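Exodeoxyribonuclease III (Archaeoglobus fulgidus, PDB 2VOA) probably cleaves DNA at abasic sites as a metal-dependent AP endonuclease of the exonuclease III family. Local coordinates at residues A[32-37]-A[101-106]; A[4-9]-A[249-254]; A[53-58]-A[65-70]; A[106-111]-A[146-151]. The protein carries 1 engineered substitution. All coordinates share one frame; numbering follows the deposited sequence.

Interaction 1: residues A[32-37]-A[101-106]; sequences CMQETK and VINTYV
Asn103 reaches from strand 99-105 across to strand 30-34, where its amide group engages both Met33 and Gln34. Its CG lies anti to the backbone N (chi1 174°), which carries the amide over beside Cys32. There ND2 donates to Met33 O at 3.0 Å, approaching from above that carbonyl's plane. Gln34 NE2 donates in turn to Asn103 OD1 at 2.8 Å, almost straight (171°), with the two amide planes nearly perpendicular. Close packing continues toward Val101, with Cys32 CB 3.6 Å from Asn103 CG and Cys32 SG 3.7 Å from Val101 CG1. An alanine in place of Asn103 would probably leave Met33 O and Gln34 NE2 each without this partner and open a gap over Cys32.

The tight region extends to Glu35, whose CG sits over one face of the Tyr105 ring, 3.7 Å from its centroid, in a CH-pi contact. The carboxylate makes no hydrogen bond to the hydroxyl and instead uses OE1 on Asn8. DNA sugars pack on Glu35 and Tyr105, which are predicted site residues. The loose side is at Lys37, partly exposed and without contact to 101-106, which reaches Glu35 by a long salt bridge. The strand axes come within 7.2 Å, so the contact joins the two sheets face to face, with Val66 of strand 63-70 and Ile92 of strand 91-96 packed alongside Asn103.

Interaction 2: residues A[4-9]-A[249-254]; sequences IATFNV and LPLVAV
Strands 2-8 and 251-255 pair antiparallel inside one of the two mixed sheets of this DNase I-like fold, with Ile4 opposite Ala253 and Thr6 opposite Leu251 as hydrogen-bonded pairs, and Ala5 opposite Val252 as the non-hydrogen-bonded pair between them. Each hydrogen-bonded pair is gripped twice: Ile4 N to Ala253 O and the reverse, then Thr6 N to Leu251 O at 2.8 Å and Leu251 N to Thr6 O at 2.9 Å. A CA-H...O contact from Ala5 CA to Leu251 O, 3.1 Å, supplements them.

On the face carrying Thr6 and Leu251 these side chains lie side by side. With OG1 anti to the backbone N (chi1 -177°), Thr6 CG2 falls between that N and the carbonyl carbon, which brings it within 3.8 Å of Leu251 CB, while OG1 is bonded to Gln34 NE2. At the end of the pairing Pro250 CG stands over the Phe7 ring, 3.7 Å from the centroid and only 7° off the normal, a CH-pi contact over the ring centre. Val9 CG1 covers the opposite face of the ring, nearer its rim. Trp22 of helix 16-26 packs on Ala5, Pro250 and Val252.

Beyond Pro250 direct pairing stops and the strands part near Asn8, a predicted metal ligand. A water takes over, accepting from Asn8 N at 3.0 Å and donating to Leu249 O at 2.8 Å. This bridge implies that both buried backbone groups still have polar partners where the strands no longer meet.

Interaction 3: residues A[53-58]-A[65-70]; sequences YHVVFS and GVAIAS
Tyr53 turns its ring toward Ser70 because its CG stands anti to the carbonyl carbon and beside the backbone N (chi1 -82°). This swings the ring along the end of the partner strand, with Ser70 N in plane at the ring's edge and CD2 3.5 Å from Ser70 C. The same CD2 lies 4.1 Å from Ala69 CB, while the hydroxyl is hydrogen-bonded to Pro28 O. An alanine at Tyr53 would probably open a gap beside Ala69 and Ser70 and leave the Pro28 carbonyl without this mate. In Val56 the first torsion (chi1 -64°) wedges CG2 between the backbone N and the carbonyl carbon, where it lies 4.2 Å from Ile68 CB, the two side chains running alongside.

Six backbone hydrogen bonds hold the strands in register, two each for His54 with Ser70, Val56 with Ile68 and Ser58 with Val66. The one from His54 N to Ser70 O is the most bent, at 137°. In the non-hydrogen-bonded pairs Val55 CG2 approaches Ala69 CB to 4.2 Å and Phe57 CB approaches Ala67 CB to 3.9 Å; the small alanines face larger partners.

The Val55, Phe57, Ala67 and Ala69 face is covered by Phe43, whose ring stacks on Phe57, and by helix 45-49. The Val56, Val66 and Ile68 face lies on strand 91-96, with Val66 also touching the predicted active-site residue Tyr105. Together the strands form an antiparallel beta hairpin at one margin of a sheet in the two-layered core, with 54-60 the outermost strand within the chain.

Interaction 4: residues A[106-111]-A[146-151]; sequences VPQGFK and DMNVAP. With nucleotides of chain D.
Val106 is held by Asp146 and Asn148 through two hydrogen bonds. Its N donates to Asp146 O at 3.0 Å, and its carbonyl O receives Asn148 ND2 at 2.8 Å, the acceptor lying in the plane of the asparagine amide. Asn148 places this amide with CG anti to the carbonyl carbon, beside its own backbone N (chi1 -76°).

Polar bonds inside each segment shape the two loops. Asn148 N donates to Asp146 OD1 at 3.2 Å, an Asx turn that ties the backbone of one predicted site residue to the side chain of the other; Asp146 OD2 is bonded to Asn8 ND2. In the other loop, Phe110 N donates to Gln108 OE1 at 2.8 Å, from above the carbonyl plane. Gln108 NE2 is bonded to the cysteinesulfonic acid at position 167, which fixes the amide at both of its polar atoms. Lys120 NZ hydrogen-bonds the backbone oxygens of both Gln108 and Asn148.

Van der Waals contacts fill the remainder. Val106 CB presses on Met147 O at 3.2 Å, and Val106 CG2 reaches Met147 SD at 4.2 Å. Gln108 CG lies 3.7 Å from Asn148 OD1, the two amide planes 85° apart. Towards the nucleic acid, that same Gln108 CG comes 3.6 Å from O3' of DC10 of chain D.

Two loops at strand ends, one carrying predicted metal ligands and the other lying against a DNA sugar, are consistent with lining the active-site cleft of a DNase I-like AP endonuclease.

In the fold
From the N terminus, segment 4-9 opens the longest loop, which interaction 2 closes only at 249-254, near the C terminus. Everything else falls within it. Interaction 1 closes a shorter loop from 32-37 to 101-106, and interaction 3 closes its hairpin, 53-58 with 65-70, inside that one. Interaction 4 follows in series, starting at Val106, which it shares with interaction 1; no loops cross. Interactions 2 and 3 lie in one sheet, joined through strand 30-34, and interaction 1 ties that sheet to the other. Interactions 2 and 4 meet at the predicted metal site, whereas interactions 3 and 4 lie on opposite sides of the chain's centre, about 22 Å apart between centres.

Interaction 1: residues A[32-37]-A[101-106]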
loop_
_atom_site.group_PDB
_atom_site.type_symbol
_atom_site.label_atom_id
_atom_site.label_comp_id
_atom_site.label_asym_id
_atom_site.label_seq_id
_atom_site.Cartn_x
_atom_site.Cartn_y
_atom_site.Cartn_z
ATOM N N CYS A 32 24.532 3.879 0.072
ATOM C CA CYS A 32 24.395 2.673 0.913
ATOM C C CYS A 32 22.969 2.567 1.440
ATOM O O CYS A 32 22.427 3.554 1.933
ATOM C CB CYS A 32 25.365 2.706 2.092
ATOM S SG CYS A 32 27.058 2.689 1.530
ATOM N N MET A 33 22.377 1.384 1.375
ATOM C CA MET A 33 21.019 1.217 1.876
ATOM C C MET A 33 20.968 0.106 2.914
ATOM O O MET A 33 21.714 -0.865 2.807
ATOM C CB MET A 33 20.077 0.851 0.715
ATOM C CG MET A 33 19.873 1.970 -0.271
ATOM S SD MET A 33 19.161 1.384 -1.825
ATOM C CE MET A 33 20.663 0.967 -2.740
ATOM N N GLN A 34 20.096 0.259 3.912
ATOM C CA GLN A 34 19.862 -0.786 4.914
ATOM C C GLN A 34 18.390 -1.111 5.036
ATOM O O GLN A 34 17.526 -0.307 4.642
ATOM C CB GLN A 34 20.395 -0.357 6.278
ATOM C CG GLN A 34 21.848 0.133 6.239
ATOM C CD GLN A 34 21.935 1.550 5.792
ATOM O OE1 GLN A 34 21.030 2.360 6.075
ATOM N NE2 GLN A 34 22.995 1.871 5.076
ATOM N N GLU A 35 18.111 -2.254 5.661
ATOM C CA GLU A 35 16.747 -2.791 5.765
ATOM C C GLU A 35 16.019 -2.836 4.423
ATOM O O GLU A 35 14.885 -2.383 4.277
ATOM C CB GLU A 35 15.942 -2.073 6.873
ATOM C CG GLU A 35 16.386 -2.558 8.232
ATOM C CD GLU A 35 15.397 -2.262 9.344
ATOM O OE1 GLU A 35 15.405 -1.124 9.858
ATOM O OE2 GLU A 35 14.651 -3.196 9.749
ATOM N N THR A 36 16.718 -3.371 3.422
ATOM C CA THR A 36 16.125 -3.659 2.108
ATOM C C THR A 36 15.022 -4.714 2.194
ATOM O O THR A 36 14.090 -4.721 1.362
ATOM C CB THR A 36 17.190 -4.104 1.073
ATOM O OG1 THR A 36 17.866 -5.261 1.562
ATOM C CG2 THR A 36 18.230 -2.996 0.855
ATOM N N LYS A 37 15.149 -5.618 3.166
ATOM C CA LYS A 37 14.114 -6.611 3.482
ATOM C C LYS A 37 13.688 -7.422 2.248
ATOM O O LYS A 37 12.477 -7.568 1.907
ATOM C CB LYS A 37 12.911 -5.952 4.168
ATOM C CG LYS A 37 13.227 -5.352 5.520
ATOM C CD LYS A 37 12.025 -4.633 6.104
ATOM C CE LYS A 37 12.424 -4.036 7.444
ATOM N NZ LYS A 37 11.323 -3.285 8.084
ATOM N N VAL A 101 34.287 0.877 0.635
ATOM C CA VAL A 101 32.977 1.172 1.251
ATOM C C VAL A 101 32.489 0.007 2.079
ATOM O O VAL A 101 32.370 -1.106 1.573
ATOM C CB VAL A 101 31.892 1.480 0.182
ATOM C CG1 VAL A 101 30.538 1.787 0.861
ATOM C CG2 VAL A 101 32.320 2.679 -0.684
ATOM N N ILE A 102 32.198 0.275 3.347
ATOM C CA ILE A 102 31.666 -0.771 4.253
ATOM C C ILE A 102 30.286 -0.310 4.741
ATOM O O ILE A 102 30.188 0.698 5.414
ATOM C CB ILE A 102 32.583 -1.031 5.481
ATOM C CG1 ILE A 102 34.057 -1.184 5.081
ATOM C CG2 ILE A 102 32.073 -2.252 6.264
ATOM C CD1 ILE A 102 34.926 0.063 5.358
ATOM N N ASN A 103 29.238 -1.066 4.406
ATOM C CA ASN A 103 27.857 -0.692 4.722
ATOM C C ASN A 103 27.289 -1.684 5.732
ATOM O O ASN A 103 27.161 -2.862 5.434
ATOM C CB ASN A 103 27.017 -0.718 3.446
ATOM C CG ASN A 103 25.524 -0.482 3.696
ATOM O OD1 ASN A 103 25.113 0.038 4.748
ATOM N ND2 ASN A 103 24.705 -0.800 2.658
ATOM N N THR A 104 26.982 -1.201 6.937
ATOM C CA THR A 104 26.505 -2.066 8.022
ATOM C C THR A 104 25.091 -1.709 8.481
ATOM O O THR A 104 24.719 -0.507 8.578
ATOM C CB THR A 104 27.421 -1.994 9.294
ATOM O OG1 THR A 104 27.462 -0.646 9.754
ATOM C CG2 THR A 104 28.842 -2.453 9.000
ATOM N N TYR A 105 24.329 -2.751 8.813
ATOM C CA TYR A 105 23.078 -2.602 9.510
ATOM C C TYR A 105 23.260 -3.327 10.845
ATOM O O TYR A 105 23.135 -4.558 10.928
ATOM C CB TYR A 105 21.895 -3.171 8.689
ATOM C CG TYR A 105 20.610 -3.164 9.456
ATOM C CD1 TYR A 105 20.176 -1.996 10.108
ATOM C CD2 TYR A 105 19.827 -4.327 9.573
ATOM C CE1 TYR A 105 19.006 -1.977 10.853
ATOM C CE2 TYR A 105 18.647 -4.329 10.310
ATOM C CZ TYR A 105 18.249 -3.156 10.962
ATOM O OH TYR A 105 17.093 -3.148 11.703
ATOM N N VAL A 106 23.653 -2.563 11.863
ATOM C CA VAL A 106 24.005 -3.121 13.174
ATOM C C VAL A 106 22.767 -3.665 13.878
ATOM O O VAL A 106 21.714 -3.060 13.811
ATOM C CB VAL A 106 24.704 -2.018 14.000
ATOM C CG1 VAL A 106 24.941 -2.461 15.449
ATOM C CG2 VAL A 106 26.028 -1.593 13.297
#

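Interaction 2: residues A[4-9]-A[249-254]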
loop_
_atom_site.group_PDB
_atom_site.type_symbol
_atom_site.label_atom_id
_atom_site.label_comp_id
_atom_site.label_asym_id
_atom_site.label_seq_id
_atom_site.Cartn_x
_atom_site.Cartn_y
_atom_site.Cartn_z
ATOM N N ILE A 4 28.535 10.816 -1.147
ATOM C CA ILE A 4 28.236 9.489 -0.583
ATOM C C ILE A 4 27.070 9.607 0.378
ATOM O O ILE A 4 27.061 10.498 1.236
ATOM C CB ILE A 4 29.487 8.872 0.106
ATOM C CG1 ILE A 4 30.606 8.712 -0.917
ATOM C CG2 ILE A 4 29.140 7.464 0.687
ATOM C CD1 ILE A 4 32.007 8.475 -0.308
ATOM N N ALA A 5 26.079 8.735 0.231
ATOM C CA ALA A 5 24.906 8.819 1.095
ATOM C C ALA A 5 24.595 7.471 1.729
ATOM O O ALA A 5 25.043 6.415 1.244
ATOM C CB ALA A 5 23.717 9.331 0.302
ATOM N N THR A 6 23.834 7.517 2.816
ATOM C CA THR A 6 23.332 6.311 3.478
ATOM C C THR A 6 21.843 6.460 3.784
ATOM O O THR A 6 21.386 7.542 4.174
ATOM C CB THR A 6 24.179 5.931 4.753
ATOM O OG1 THR A 6 23.687 4.714 5.329
ATOM C CG2 THR A 6 24.187 7.015 5.825
ATOM N N PHE A 7 21.086 5.372 3.651
ATOM C CA PHE A 7 19.605 5.458 3.760
ATOM C C PHE A 7 19.015 4.119 4.167
ATOM O O PHE A 7 19.104 3.165 3.394
ATOM C CB PHE A 7 19.048 5.910 2.391
ATOM C CG PHE A 7 17.566 6.263 2.358
ATOM C CD1 PHE A 7 16.830 6.553 3.507
ATOM C CD2 PHE A 7 16.919 6.334 1.123
ATOM C CE1 PHE A 7 15.463 6.895 3.421
ATOM C CE2 PHE A 7 15.564 6.669 1.023
ATOM C CZ PHE A 7 14.830 6.953 2.174
ATOM N N ASN A 8 18.404 4.072 5.361
ATOM C CA ASN A 8 17.595 2.926 5.771
ATOM C C ASN A 8 16.236 3.081 5.091
ATOM O O ASN A 8 15.508 4.035 5.350
ATOM C CB ASN A 8 17.491 2.878 7.303
ATOM C CG ASN A 8 16.642 1.732 7.773
ATOM O OD1 ASN A 8 15.602 1.421 7.166
ATOM N ND2 ASN A 8 17.074 1.091 8.863
ATOM N N VAL A 9 15.938 2.166 4.170
ATOM C CA VAL A 9 14.780 2.320 3.274
ATOM C C VAL A 9 13.478 1.678 3.778
ATOM O O VAL A 9 12.404 1.885 3.192
ATOM C CB VAL A 9 15.111 1.791 1.832
ATOM C CG1 VAL A 9 16.276 2.557 1.230
ATOM C CG2 VAL A 9 15.396 0.282 1.858
ATOM N N LEU A 249 15.720 9.176 7.351
ATOM C CA LEU A 249 16.110 10.164 6.333
ATOM C C LEU A 249 17.452 9.740 5.687
ATOM O O LEU A 249 18.308 9.161 6.380
ATOM C CB LEU A 249 16.385 11.527 7.004
ATOM C CG LEU A 249 15.278 12.438 7.516
ATOM C CD1 LEU A 249 14.549 11.828 8.711
ATOM C CD2 LEU A 249 15.878 13.773 7.895
ATOM N N PRO A 250 17.672 10.051 4.385
ATOM C CA PRO A 250 19.044 9.896 3.881
ATOM C C PRO A 250 20.016 10.838 4.596
ATOM O O PRO A 250 19.657 11.988 4.932
ATOM C CB PRO A 250 18.937 10.339 2.401
ATOM C CG PRO A 250 17.531 10.101 2.050
ATOM C CD PRO A 250 16.771 10.507 3.306
ATOM N N LEU A 251 21.230 10.352 4.816
ATOM C CA LEU A 251 22.312 11.167 5.338
ATOM C C LEU A 251 23.330 11.255 4.190
ATOM O O LEU A 251 23.669 10.218 3.593
ATOM C CB LEU A 251 22.917 10.535 6.603
ATOM C CG LEU A 251 24.071 11.308 7.251
ATOM C CD1 LEU A 251 23.576 12.652 7.807
ATOM C CD2 LEU A 251 24.746 10.437 8.341
ATOM N N VAL A 252 23.747 12.482 3.860
ATOM C CA VAL A 252 24.556 12.769 2.657
ATOM C C VAL A 252 25.865 13.433 3.078
ATOM O O VAL A 252 25.853 14.322 3.939
ATOM C CB VAL A 252 23.803 13.712 1.669
ATOM C CG1 VAL A 252 24.594 13.905 0.359
ATOM C CG2 VAL A 252 22.389 13.179 1.372
ATOM N N ALA A 253 26.987 12.994 2.507
ATOM C CA ALA A 253 28.268 13.686 2.715
ATOM C C ALA A 253 28.893 13.989 1.364
ATOM O O ALA A 253 28.771 13.187 0.419
ATOM C CB ALA A 253 29.226 12.801 3.531
ATOM N N VAL A 254 29.548 15.142 1.284
ATOM C CA VAL A 254 30.223 15.619 0.077
ATOM C C VAL A 254 31.704 15.861 0.401
ATOM O O VAL A 254 32.042 16.494 1.419
ATOM C CB VAL A 254 29.558 16.884 -0.504
ATOM C CG1 VAL A 254 30.259 17.326 -1.797
ATOM C CG2 VAL A 254 28.046 16.655 -0.748
HETATM O O HOH W 1 18.929 6.495 7.002
#

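Interaction 3: residues A[53-58]-A[65-70]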
loop_
_atom_site.group_PDB
_atom_site.type_symbol
_atom_site.label_atom_id
_atom_site.label_comp_id
_atom_site.label_asym_id
_atom_site.label_seq_id
_atom_site.Cartn_x
_atom_site.Cartn_y
_atom_site.Cartn_z
ATOM N N TYR A 53 22.352 3.354 -12.454
ATOM C CA TYR A 53 23.058 2.900 -11.244
ATOM C C TYR A 53 23.341 1.401 -11.241
ATOM O O TYR A 53 22.452 0.587 -11.501
ATOM C CB TYR A 53 22.288 3.294 -9.970
ATOM C CG TYR A 53 22.556 4.724 -9.568
ATOM C CD1 TYR A 53 21.876 5.788 -10.177
ATOM C CD2 TYR A 53 23.525 5.012 -8.600
ATOM C CE1 TYR A 53 22.142 7.119 -9.822
ATOM C CE2 TYR A 53 23.796 6.355 -8.229
ATOM C CZ TYR A 53 23.103 7.383 -8.844
ATOM O OH TYR A 53 23.387 8.685 -8.469
ATOM N N HIS A 54 24.586 1.047 -10.935
ATOM C CA HIS A 54 24.913 -0.306 -10.516
ATOM C C HIS A 54 24.342 -0.488 -9.131
ATOM O O HIS A 54 24.211 0.483 -8.375
ATOM C CB HIS A 54 26.427 -0.506 -10.457
ATOM C CG HIS A 54 27.094 -0.410 -11.790
ATOM N ND1 HIS A 54 27.632 0.764 -12.276
ATOM C CD2 HIS A 54 27.302 -1.344 -12.742
ATOM C CE1 HIS A 54 28.140 0.547 -13.478
ATOM N NE2 HIS A 54 27.955 -0.724 -13.783
ATOM N N VAL A 55 24.012 -1.732 -8.797
ATOM C CA VAL A 55 23.588 -2.028 -7.437
ATOM C C VAL A 55 24.057 -3.431 -7.061
ATOM O O VAL A 55 23.879 -4.403 -7.830
ATOM C CB VAL A 55 22.049 -1.801 -7.233
ATOM C CG1 VAL A 55 21.200 -2.791 -8.051
ATOM C CG2 VAL A 55 21.672 -1.812 -5.759
ATOM N N VAL A 56 24.714 -3.507 -5.910
ATOM C CA VAL A 56 25.062 -4.798 -5.289
ATOM C C VAL A 56 24.272 -5.000 -3.987
ATOM O O VAL A 56 23.892 -4.025 -3.328
ATOM C CB VAL A 56 26.599 -4.957 -5.101
ATOM C CG1 VAL A 56 27.304 -4.972 -6.475
ATOM C CG2 VAL A 56 27.191 -3.857 -4.259
ATOM N N PHE A 57 23.984 -6.257 -3.646
ATOM C CA PHE A 57 23.020 -6.494 -2.571
ATOM C C PHE A 57 23.199 -7.812 -1.865
ATOM O O PHE A 57 23.640 -8.802 -2.458
ATOM C CB PHE A 57 21.592 -6.363 -3.110
ATOM C CG PHE A 57 21.394 -7.018 -4.457
ATOM C CD1 PHE A 57 21.050 -8.376 -4.546
ATOM C CD2 PHE A 57 21.594 -6.289 -5.639
ATOM C CE1 PHE A 57 20.876 -8.983 -5.791
ATOM C CE2 PHE A 57 21.421 -6.904 -6.895
ATOM C CZ PHE A 57 21.060 -8.249 -6.959
ATOM N N SER A 58 22.836 -7.817 -0.581
ATOM C CA SER A 58 22.949 -9.013 0.243
ATOM C C SER A 58 21.807 -8.982 1.233
ATOM O O SER A 58 21.751 -8.103 2.090
ATOM C CB SER A 58 24.279 -9.032 1.011
ATOM O OG SER A 58 24.463 -10.292 1.657
ATOM N N GLY A 65 19.009 -6.912 5.483
ATOM C CA GLY A 65 19.269 -6.700 4.045
ATOM C C GLY A 65 19.995 -5.363 3.836
ATOM O O GLY A 65 19.603 -4.315 4.379
ATOM N N VAL A 66 21.065 -5.406 3.056
ATOM C CA VAL A 66 21.880 -4.212 2.772
ATOM C C VAL A 66 22.200 -4.182 1.264
ATOM O O VAL A 66 22.220 -5.218 0.607
ATOM C CB VAL A 66 23.209 -4.227 3.585
ATOM C CG1 VAL A 66 22.962 -3.925 5.076
ATOM C CG2 VAL A 66 23.983 -5.553 3.414
ATOM N N ALA A 67 22.430 -3.001 0.719
ATOM C CA ALA A 67 22.741 -2.867 -0.715
ATOM C C ALA A 67 23.577 -1.606 -0.875
ATOM O O ALA A 67 23.565 -0.732 0.020
ATOM C CB ALA A 67 21.446 -2.777 -1.524
ATOM N N ILE A 68 24.338 -1.526 -1.977
ATOM C CA ILE A 68 25.015 -0.270 -2.330
ATOM C C ILE A 68 24.740 -0.014 -3.816
ATOM O O ILE A 68 24.979 -0.895 -4.658
ATOM C CB ILE A 68 26.546 -0.327 -2.115
ATOM C CG1 ILE A 68 26.899 -0.842 -0.716
ATOM C CG2 ILE A 68 27.199 1.073 -2.435
ATOM C CD1 ILE A 68 28.385 -1.289 -0.619
ATOM N N ALA A 69 24.186 1.164 -4.102
ATOM C CA ALA A 69 24.021 1.653 -5.487
ATOM C C ALA A 69 25.149 2.641 -5.824
ATOM O O ALA A 69 25.590 3.427 -4.958
ATOM C CB ALA A 69 22.651 2.302 -5.654
ATOM N N SER A 70 25.639 2.588 -7.057
ATOM C CA SER A 70 26.743 3.457 -7.446
ATOM C C SER A 70 26.813 3.727 -8.934
ATOM O O SER A 70 26.307 2.940 -9.756
ATOM C CB SER A 70 28.079 2.886 -6.938
ATOM O OG SER A 70 28.344 1.593 -7.478
#

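Interaction 4: residues A[106-111]-A[146-151]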
loop_
_atom_site.group_PDB
_atom_site.type_symbol
_atom_site.label_atom_id
_atom_site.label_comp_id
_atom_site.label_asym_id
_atom_site.label_seq_id
_atom_site.Cartn_x
_atom_site.Cartn_y
_atom_site.Cartn_z
ATOM N N VAL A 106 23.653 -2.563 11.863
ATOM C CA VAL A 106 24.005 -3.121 13.174
ATOM C C VAL A 106 22.767 -3.665 13.878
ATOM O O VAL A 106 21.714 -3.060 13.811
ATOM C CB VAL A 106 24.704 -2.018 14.000
ATOM C CG1 VAL A 106 24.941 -2.461 15.449
ATOM C CG2 VAL A 106 26.028 -1.593 13.297
ATOM N N PRO A 107 22.876 -4.832 14.577
ATOM C CA PRO A 107 21.677 -5.289 15.336
ATOM C C PRO A 107 21.109 -4.205 16.269
ATOM O O PRO A 107 21.845 -3.548 17.014
ATOM C CB PRO A 107 22.203 -6.491 16.148
ATOM C CG PRO A 107 23.326 -7.041 15.241
ATOM C CD PRO A 107 24.005 -5.761 14.711
ATOM N N GLN A 108 19.799 -4.013 16.209
ATOM C CA GLN A 108 19.166 -2.969 17.021
ATOM C C GLN A 108 19.218 -3.275 18.537
ATOM O O GLN A 108 19.483 -2.382 19.330
ATOM C CB GLN A 108 17.733 -2.730 16.550
ATOM C CG GLN A 108 17.101 -1.498 17.181
ATOM C CD GLN A 108 16.174 -1.812 18.354
ATOM O OE1 GLN A 108 15.838 -2.971 18.643
ATOM N NE2 GLN A 108 15.734 -0.762 19.021
ATOM N N GLY A 109 18.996 -4.531 18.919
ATOM C CA GLY A 109 19.182 -4.958 20.317
ATOM C C GLY A 109 17.927 -5.235 21.134
ATOM O O GLY A 109 18.011 -5.904 22.168
ATOM N N PHE A 110 16.783 -4.707 20.695
ATOM C CA PHE A 110 15.462 -4.971 21.326
ATOM C C PHE A 110 15.289 -4.312 22.714
ATOM O O PHE A 110 14.655 -3.253 22.847
ATOM C CB PHE A 110 15.173 -6.488 21.409
ATOM C CG PHE A 110 13.831 -6.824 22.009
ATOM C CD1 PHE A 110 12.684 -6.137 21.614
ATOM C CD2 PHE A 110 13.713 -7.833 22.969
ATOM C CE1 PHE A 110 11.434 -6.445 22.166
ATOM C CE2 PHE A 110 12.460 -8.159 23.534
ATOM C CZ PHE A 110 11.321 -7.461 23.132
ATOM N N LYS A 111 15.847 -4.944 23.754
ATOM C CA LYS A 111 15.830 -4.395 25.115
ATOM C C LYS A 111 17.147 -4.754 25.770
ATOM O O LYS A 111 17.709 -5.814 25.477
ATOM C CB LYS A 111 14.681 -4.979 25.944
ATOM C CG LYS A 111 13.285 -4.510 25.508
ATOM C CD LYS A 111 12.225 -5.483 26.007
ATOM C CE LYS A 111 10.858 -4.826 26.126
ATOM N NZ LYS A 111 9.890 -5.727 26.823
ATOM N N ASP A 146 23.244 2.143 9.203
ATOM C CA ASP A 146 22.364 2.365 10.307
ATOM C C ASP A 146 23.006 1.612 11.448
ATOM O O ASP A 146 22.973 0.379 11.490
ATOM C CB ASP A 146 20.967 1.836 10.006
ATOM C CG ASP A 146 19.985 2.095 11.137
ATOM O OD1 ASP A 146 20.384 2.530 12.255
ATOM O OD2 ASP A 146 18.779 1.825 10.905
ATOM N N MET A 147 23.615 2.384 12.338
ATOM C CA MET A 147 24.424 1.860 13.449
ATOM C C MET A 147 23.581 1.455 14.644
ATOM O O MET A 147 24.057 0.755 15.541
ATOM C CB MET A 147 25.441 2.944 13.872
ATOM C CG MET A 147 26.337 3.491 12.718
ATOM S SD MET A 147 27.054 2.189 11.679
ATOM C CE MET A 147 28.008 3.247 10.589
ATOM N N ASN A 148 22.337 1.931 14.688
ATOM C CA ASN A 148 21.492 1.747 15.876
ATOM C C ASN A 148 22.233 2.152 17.143
ATOM O O ASN A 148 22.073 1.574 18.210
ATOM C CB ASN A 148 20.937 0.319 15.954
ATOM C CG ASN A 148 19.804 0.104 14.964
ATOM O OD1 ASN A 148 18.823 0.852 14.963
ATOM N ND2 ASN A 148 19.940 -0.904 14.116
ATOM N N VAL A 149 23.030 3.205 17.011
ATOM C CA VAL A 149 23.701 3.794 18.168
ATOM C C VAL A 149 23.722 5.293 17.968
ATOM O O VAL A 149 24.184 5.780 16.930
ATOM C CB VAL A 149 25.170 3.292 18.330
ATOM C CG1 VAL A 149 25.887 4.021 19.497
ATOM C CG2 VAL A 149 25.217 1.776 18.554
ATOM N N ALA A 150 23.239 5.992 18.981
ATOM C CA ALA A 150 23.313 7.446 19.047
ATOM C C ALA A 150 24.451 7.727 20.051
ATOM O O ALA A 150 24.267 7.570 21.281
ATOM C CB ALA A 150 21.992 8.000 19.552
ATOM N N PRO A 151 25.650 8.071 19.535
ATOM C CA PRO A 151 26.827 8.050 20.426
ATOM C C PRO A 151 26.910 9.182 21.459
ATOM O O PRO A 151 27.502 8.978 22.531
ATOM C CB PRO A 151 28.011 8.154 19.450
ATOM C CG PRO A 151 27.465 8.925 18.287
ATOM C CD PRO A 151 26.014 8.449 18.149
ATOM P P DC D 10 14.469 -6.614 15.069
ATOM O OP1 DC D 10 15.725 -6.822 14.294
ATOM O OP2 DC D 10 14.399 -6.954 16.521
ATOM O "O5'" DC D 10 14.081 -5.088 14.923
ATOM C "C5'" DC D 10 14.134 -4.460 13.656
ATOM C "C4'" DC D 10 13.586 -3.066 13.839
ATOM O "O4'" DC D 10 12.170 -3.133 14.123
ATOM C "C3'" DC D 10 14.180 -2.306 15.018
ATOM O "O3'" DC D 10 14.678 -1.082 14.549
ATOM C "C2'" DC D 10 13.031 -2.083 16.005
ATOM C "C1'" DC D 10 11.841 -2.119 15.050
ATOM N N1 DC D 10 10.499 -2.443 15.628
ATOM C C2 DC D 10 9.402 -1.693 15.165
ATOM O O2 DC D 10 9.575 -0.792 14.330
ATOM N N3 DC D 10 8.165 -1.974 15.651
ATOM C C4 DC D 10 8.002 -2.946 16.546
ATOM N N4 DC D 10 6.754 -3.156 16.982
ATOM C C5 DC D 10 9.107 -3.727 17.037
ATOM C C6 DC D 10 10.329 -3.449 16.548
#